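Local coordinates for protein DR2417 (Deinococcus radiodurans, PDB 4XWW) that probably degrades and matures RNA as a 5'-3' exonuclease, and possibly an endonuclease, of the metallo-beta-lactamase superfamily, working as a homodimer, at residues A[205-210]-A[398-403]; A[394-399]-A[421-426]. One frame throughout, in Å; residues are numbered along the deposited sequence.

How the contacts relate
Contact 1 (205-210 with 398-403) and contact 2 (394-399 with 421-426) are neighbouring strand pairings of one sheet, and strand 398-402, with Phe398 and Phe399 in both, is the middle of the three strands. Their centres lie 10 Å apart, and they touch directly: Pro401 CD meets Thr426 CG2 at 3.6 Å and Leu206 CB meets Pro396 CB at 3.6 Å. Contact 1 runs up to the active site, where His403 binds a zinc ion and the nearest atom is about 4 Å from the bound RNA. Contact 2 lies at the start of the same strand, its nearest atom about 16 Å from the RNA, where strand 425-426 closes the sheet within this chain.

Contact 1: residues A[205-210]-A[398-403]; sequences LLISDS and FFLPWH. With ZN (zinc ion), chain F.
Leu205 CD1 reaches over to Phe398 O of the neighbouring strand (3.5 Å) and also meets Leu400 CG. Leu206 N donates to Phe398 O in a nearly straight bond, while Leu206 O receives Leu400 N at 2.8 Å (N-H...O 179°). Leu206 CD2 packs on Phe399 CE1. Ile207 CG2, anti to the backbone N, presses on Trp402 CB at 3.5 Å. The two strands run parallel, their axes 16° apart and 4.6 Å at closest approach, within the mixed sheet of the metallo-beta-lactamase fold, whose strand ends carry the zinc site. Ser208 N makes a weak bond to Leu400 O, Ser208 O accepts Trp402 N, and Ser208 CB sits at the edge of the Phe399 ring, in its plane. The predicted proton donor Asp209 lies beside His403, carboxylate and ring planes 63° apart; Asp209 OD1 comes to 3.5 Å from His403 ND1 at a poor angle, without a hydrogen bond, and bonds Thr211 OG1 instead. Asp209 OD2 is hydrogen-bonded to His381 ND1 and to Phe176 N. His403 NE2 binds zinc at 2.2 Å, with Asp88, His89 and a water completing the modelled ligands. Ser210 grips Trp402 O twice, through N (2.8 Å) and OG (2.9 Å); OG also bonds His412.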
loop_
_atom_site.group_PDB
_atom_site.type_symbol
_atom_site.label_atom_id
_atom_site.label_comp_id
_atom_site.label_asym_id
_atom_site.label_seq_id
_atom_site.Cartn_x
_atom_site.Cartn_y
_atom_site.Cartn_z
ATOM N N LEU A 205 -8.936 9.146 34.960
ATOM C CA LEU A 205 -8.918 8.591 33.614
ATOM C C LEU A 205 -7.675 9.042 32.871
ATOM O O LEU A 205 -7.371 10.232 32.817
ATOM C CB LEU A 205 -10.165 9.015 32.835
ATOM C CG LEU A 205 -10.170 8.658 31.347
ATOM C CD1 LEU A 205 -10.221 7.150 31.176
ATOM C CD2 LEU A 205 -11.361 9.323 30.690
ATOM N N LEU A 206 -6.963 8.077 32.297
ATOM C CA LEU A 206 -5.876 8.387 31.376
ATOM C C LEU A 206 -6.309 8.143 29.919
ATOM O O LEU A 206 -6.893 7.094 29.592
ATOM C CB LEU A 206 -4.643 7.542 31.695
ATOM C CG LEU A 206 -3.520 7.602 30.644
ATOM C CD1 LEU A 206 -2.832 8.985 30.674
ATOM C CD2 LEU A 206 -2.502 6.492 30.887
ATOM N N ILE A 207 -6.047 9.127 29.065
ATOM C CA ILE A 207 -6.211 8.971 27.617
ATOM C C ILE A 207 -4.826 9.083 26.986
ATOM O O ILE A 207 -4.154 10.117 27.117
ATOM C CB ILE A 207 -7.186 10.046 27.048
ATOM C CG1 ILE A 207 -8.531 10.026 27.790
ATOM C CG2 ILE A 207 -7.399 9.858 25.533
ATOM C CD1 ILE A 207 -9.451 11.147 27.339
ATOM N N SER A 208 -4.386 8.043 26.259
ATOM C CA SER A 208 -2.995 8.025 25.807
ATOM C C SER A 208 -2.843 7.551 24.370
ATOM O O SER A 208 -3.621 6.737 23.856
ATOM C CB SER A 208 -2.151 7.165 26.754
ATOM O OG SER A 208 -0.766 7.233 26.452
ATOM N N ASP A 209 -1.804 8.090 23.749
ATOM C CA ASP A 209 -1.487 7.914 22.338
ATOM C C ASP A 209 -1.038 6.486 22.029
ATOM O O ASP A 209 0.004 6.056 22.503
ATOM C CB ASP A 209 -0.395 8.938 21.997
ATOM C CG ASP A 209 0.084 8.876 20.551
ATOM O OD1 ASP A 209 -0.451 8.098 19.721
ATOM O OD2 ASP A 209 1.000 9.672 20.247
ATOM N N SER A 210 -1.813 5.756 21.228
ATOM C CA SER A 210 -1.515 4.340 20.991
ATOM C C SER A 210 -0.776 4.062 19.688
ATOM O O SER A 210 -0.561 2.901 19.350
ATOM C CB SER A 210 -2.805 3.509 20.981
ATOM O OG SER A 210 -3.611 3.796 22.118
ATOM N N PHE A 398 -8.857 4.453 35.465
ATOM C CA PHE A 398 -9.489 4.009 34.226
ATOM C C PHE A 398 -8.644 4.415 33.023
ATOM O O PHE A 398 -7.880 5.373 33.103
ATOM C CB PHE A 398 -10.897 4.584 34.143
ATOM C CG PHE A 398 -11.799 4.115 35.266
ATOM C CD1 PHE A 398 -11.991 2.763 35.475
ATOM C CD2 PHE A 398 -12.442 5.021 36.103
ATOM C CE1 PHE A 398 -12.819 2.315 36.502
ATOM C CE2 PHE A 398 -13.269 4.585 37.140
ATOM C CZ PHE A 398 -13.458 3.223 37.337
ATOM N N PHE A 399 -8.749 3.685 31.915
ATOM C CA PHE A 399 -7.834 3.915 30.811
ATOM C C PHE A 399 -8.547 3.815 29.459
ATOM O O PHE A 399 -9.261 2.839 29.189
ATOM C CB PHE A 399 -6.671 2.917 30.929
ATOM C CG PHE A 399 -5.656 2.987 29.818
ATOM C CD1 PHE A 399 -5.236 4.199 29.297
ATOM C CD2 PHE A 399 -5.091 1.819 29.335
ATOM C CE1 PHE A 399 -4.282 4.235 28.275
ATOM C CE2 PHE A 399 -4.141 1.842 28.331
ATOM C CZ PHE A 399 -3.739 3.049 27.791
ATOM N N LEU A 400 -8.350 4.846 28.627
ATOM C CA LEU A 400 -8.857 4.893 27.258
ATOM C C LEU A 400 -7.714 5.019 26.265
ATOM O O LEU A 400 -7.279 6.125 25.953
ATOM C CB LEU A 400 -9.802 6.080 27.042
ATOM C CG LEU A 400 -11.271 6.011 27.433
ATOM C CD1 LEU A 400 -11.941 7.334 27.060
ATOM C CD2 LEU A 400 -11.956 4.860 26.718
ATOM N N PRO A 401 -7.227 3.885 25.750
ATOM C CA PRO A 401 -6.204 3.977 24.701
ATOM C C PRO A 401 -6.806 4.617 23.451
ATOM O O PRO A 401 -7.908 4.249 23.021
ATOM C CB PRO A 401 -5.797 2.517 24.476
ATOM C CG PRO A 401 -6.935 1.704 25.064
ATOM C CD PRO A 401 -7.442 2.507 26.212
ATOM N N TRP A 402 -6.066 5.552 22.863
ATOM C CA TRP A 402 -6.612 6.509 21.910
ATOM C C TRP A 402 -5.625 6.702 20.744
ATOM O O TRP A 402 -4.509 6.185 20.811
ATOM C CB TRP A 402 -6.934 7.821 22.683
ATOM C CG TRP A 402 -6.988 9.064 21.864
ATOM C CD1 TRP A 402 -8.070 9.554 21.182
ATOM C CD2 TRP A 402 -5.927 9.996 21.660
ATOM N NE1 TRP A 402 -7.732 10.712 20.535
ATOM C CE2 TRP A 402 -6.419 11.007 20.812
ATOM C CE3 TRP A 402 -4.602 10.076 22.112
ATOM C CZ2 TRP A 402 -5.639 12.096 20.406
ATOM C CZ3 TRP A 402 -3.807 11.153 21.685
ATOM C CH2 TRP A 402 -4.339 12.142 20.839
ATOM N N HIS A 403 -6.025 7.409 19.683
ATOM C CA HIS A 403 -5.127 7.711 18.555
ATOM C C HIS A 403 -4.494 6.422 18.000
ATOM O O HIS A 403 -3.265 6.273 17.917
ATOM C CB HIS A 403 -4.033 8.725 18.986
ATOM C CG HIS A 403 -3.398 9.481 17.852
ATOM N ND1 HIS A 403 -2.455 8.906 17.023
ATOM C CD2 HIS A 403 -3.510 10.770 17.449
ATOM C CE1 HIS A 403 -2.036 9.800 16.145
ATOM N NE2 HIS A 403 -2.664 10.936 16.370
HETATM ZN ZN ZN F . -2.206 12.933 15.655
HETATM O O HOH W 1 -0.232 13.329 15.854
#

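Contact 2: residues A[394-399]-A[421-426]; sequences TRPKFF and RPPKRT
A beta-alpha-beta unit, strand 398-402, helix 406-417 and strand 425-426, brings Phe398 and Phe399 alongside Arg425 and Thr426 in parallel pairing, at the edge of the sheet within this chain. Phe399 N donates to Arg425 O at 3.1 Å, the donor lying in the carbonyl plane, and Phe398 CA adds a CH...O contact to that same oxygen. One step earlier Lys424 N reaches Lys397 O in a weak hydrogen bond.

The side chains divide between the two faces. On the face of Phe399, Phe399 CG stands anti to its backbone N (chi1 178°), and the ring lies beside Thr426, with Phe399 CD2 against the methyl Thr426 CG2 at 3.5 Å. Pro423 CG adds to this packing by meeting Phe399 CB at 3.6 Å. On the other face Phe398 CD1 touches Arg425 CB, and Phe398 CE1 lies over one face of the Arg425 guanidinium, whose plane is turned 30° from the ring; Arg425 NE bonds Phe442 O, which helps fix the group there. Lys397 CG covers the centre of one face of the Phe398 ring.

Lys397 and Lys424 run side by side as extended chains, Lys397 CE to Lys424 CD 3.9 Å. Their NZ atoms both form salt bridges to Asp440 OD1, which probably offsets the repulsion of two ammonium groups; Lys397 NZ also bonds Pro439 O. Farther out, Arg395 and Arg421 also point the same way, guanidinium planes 50° apart, with Arg395 NE above one face of the Arg421 group and 3.4 Å from Arg421 NH2, a pair of donors without a hydrogen bond.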
loop_
_atom_site.group_PDB
_atom_site.type_symbol
_atom_site.label_atom_id
_atom_site.label_comp_id
_atom_site.label_asym_id
_atom_site.label_seq_id
_atom_site.Cartn_x
_atom_site.Cartn_y
_atom_site.Cartn_z
ATOM N N THR A 394 1.237 7.849 36.044
ATOM C CA THR A 394 -0.118 8.348 36.293
ATOM C C THR A 394 -0.960 7.412 37.153
ATOM O O THR A 394 -1.888 7.874 37.843
ATOM C CB THR A 394 -0.871 8.632 34.993
ATOM O OG1 THR A 394 -0.808 7.484 34.145
ATOM C CG2 THR A 394 -0.261 9.828 34.283
ATOM N N ARG A 395 -0.653 6.117 37.124
ATOM C CA ARG A 395 -1.386 5.149 37.951
ATOM C C ARG A 395 -2.904 5.339 37.861
ATOM O O ARG A 395 -3.573 5.494 38.885
ATOM C CB ARG A 395 -0.945 5.255 39.420
ATOM C CG ARG A 395 0.357 4.531 39.725
ATOM C CD ARG A 395 1.305 5.386 40.566
ATOM N NE ARG A 395 0.701 5.865 41.806
ATOM C CZ ARG A 395 1.082 6.973 42.435
ATOM N NH1 ARG A 395 2.057 7.715 41.929
ATOM N NH2 ARG A 395 0.489 7.347 43.565
ATOM N N PRO A 396 -3.456 5.351 36.638
ATOM C CA PRO A 396 -4.849 5.774 36.473
ATOM C C PRO A 396 -5.841 4.706 36.918
ATOM O O PRO A 396 -5.575 3.505 36.812
ATOM C CB PRO A 396 -4.956 6.010 34.966
ATOM C CG PRO A 396 -4.064 4.961 34.407
ATOM C CD PRO A 396 -2.882 4.889 35.358
ATOM N N LYS A 397 -6.995 5.136 37.395
ATOM C CA LYS A 397 -8.034 4.179 37.736
ATOM C C LYS A 397 -8.623 3.598 36.459
ATOM O O LYS A 397 -8.841 2.393 36.366
ATOM C CB LYS A 397 -9.124 4.822 38.586
ATOM C CG LYS A 397 -10.194 3.837 39.063
ATOM C CD LYS A 397 -11.047 4.452 40.196
ATOM C CE LYS A 397 -12.007 3.408 40.792
ATOM N NZ LYS A 397 -12.975 3.981 41.769
ATOM N N PHE A 398 -8.857 4.453 35.465
ATOM C CA PHE A 398 -9.489 4.009 34.226
ATOM C C PHE A 398 -8.644 4.415 33.023
ATOM O O PHE A 398 -7.880 5.373 33.103
ATOM C CB PHE A 398 -10.897 4.584 34.143
ATOM C CG PHE A 398 -11.799 4.115 35.266
ATOM C CD1 PHE A 398 -11.991 2.763 35.475
ATOM C CD2 PHE A 398 -12.442 5.021 36.103
ATOM C CE1 PHE A 398 -12.819 2.315 36.502
ATOM C CE2 PHE A 398 -13.269 4.585 37.140
ATOM C CZ PHE A 398 -13.458 3.223 37.337
ATOM N N PHE A 399 -8.749 3.685 31.915
ATOM C CA PHE A 399 -7.834 3.915 30.811
ATOM C C PHE A 399 -8.547 3.815 29.459
ATOM O O PHE A 399 -9.261 2.839 29.189
ATOM C CB PHE A 399 -6.671 2.917 30.929
ATOM C CG PHE A 399 -5.656 2.987 29.818
ATOM C CD1 PHE A 399 -5.236 4.199 29.297
ATOM C CD2 PHE A 399 -5.091 1.819 29.335
ATOM C CE1 PHE A 399 -4.282 4.235 28.275
ATOM C CE2 PHE A 399 -4.141 1.842 28.331
ATOM C CZ PHE A 399 -3.739 3.049 27.791
ATOM N N ARG A 421 0.800 -1.747 38.369
ATOM C CA ARG A 421 -0.520 -1.312 38.835
ATOM C C ARG A 421 -1.444 -1.018 37.671
ATOM O O ARG A 421 -1.698 0.143 37.353
ATOM C CB ARG A 421 -0.414 -0.073 39.720
ATOM C CG ARG A 421 0.434 -0.284 40.966
ATOM C CD ARG A 421 -0.092 0.546 42.122
ATOM N NE ARG A 421 0.930 1.413 42.696
ATOM C CZ ARG A 421 0.665 2.572 43.290
ATOM N NH1 ARG A 421 -0.588 2.999 43.377
ATOM N NH2 ARG A 421 1.650 3.307 43.792
ATOM N N PRO A 422 -1.966 -2.075 37.041
ATOM C CA PRO A 422 -2.855 -1.921 35.884
ATOM C C PRO A 422 -4.087 -1.120 36.262
ATOM O O PRO A 422 -4.467 -1.112 37.436
ATOM C CB PRO A 422 -3.236 -3.367 35.532
ATOM C CG PRO A 422 -2.211 -4.213 36.210
ATOM C CD PRO A 422 -1.830 -3.482 37.444
ATOM N N PRO A 423 -4.705 -0.448 35.286
ATOM C CA PRO A 423 -5.951 0.269 35.572
ATOM C C PRO A 423 -7.025 -0.687 36.038
ATOM O O PRO A 423 -7.003 -1.859 35.654
ATOM C CB PRO A 423 -6.338 0.883 34.223
ATOM C CG PRO A 423 -5.106 0.816 33.387
ATOM C CD PRO A 423 -4.330 -0.371 33.867
ATOM N N LYS A 424 -7.945 -0.196 36.855
ATOM C CA LYS A 424 -9.083 -0.998 37.278
ATOM C C LYS A 424 -9.848 -1.541 36.078
ATOM O O LYS A 424 -10.226 -2.718 36.047
ATOM C CB LYS A 424 -10.015 -0.177 38.154
ATOM C CG LYS A 424 -11.260 -0.948 38.552
ATOM C CD LYS A 424 -11.931 -0.332 39.746
ATOM C CE LYS A 424 -13.074 -1.225 40.210
ATOM N NZ LYS A 424 -13.841 -0.637 41.333
ATOM N N ARG A 425 -10.077 -0.678 35.090
ATOM C CA ARG A 425 -10.734 -1.097 33.860
ATOM C C ARG A 425 -10.225 -0.289 32.669
ATOM O O ARG A 425 -9.945 0.909 32.779
ATOM C CB ARG A 425 -12.262 -0.968 33.971
ATOM C CG ARG A 425 -13.003 -1.571 32.772
ATOM C CD ARG A 425 -14.470 -1.897 33.066
ATOM N NE ARG A 425 -15.120 -0.866 33.866
ATOM C CZ ARG A 425 -15.456 -1.013 35.144
ATOM N NH1 ARG A 425 -15.214 -2.157 35.770
ATOM N NH2 ARG A 425 -16.041 -0.017 35.798
ATOM N N THR A 426 -10.092 -0.966 31.540
ATOM C CA THR A 426 -9.669 -0.316 30.306
ATOM C C THR A 426 -10.745 -0.553 29.262
ATOM O O THR A 426 -11.222 -1.682 29.112
ATOM C CB THR A 426 -8.325 -0.860 29.808
ATOM O OG1 THR A 426 -7.320 -0.657 30.810
ATOM C CG2 THR A 426 -7.904 -0.161 28.515
#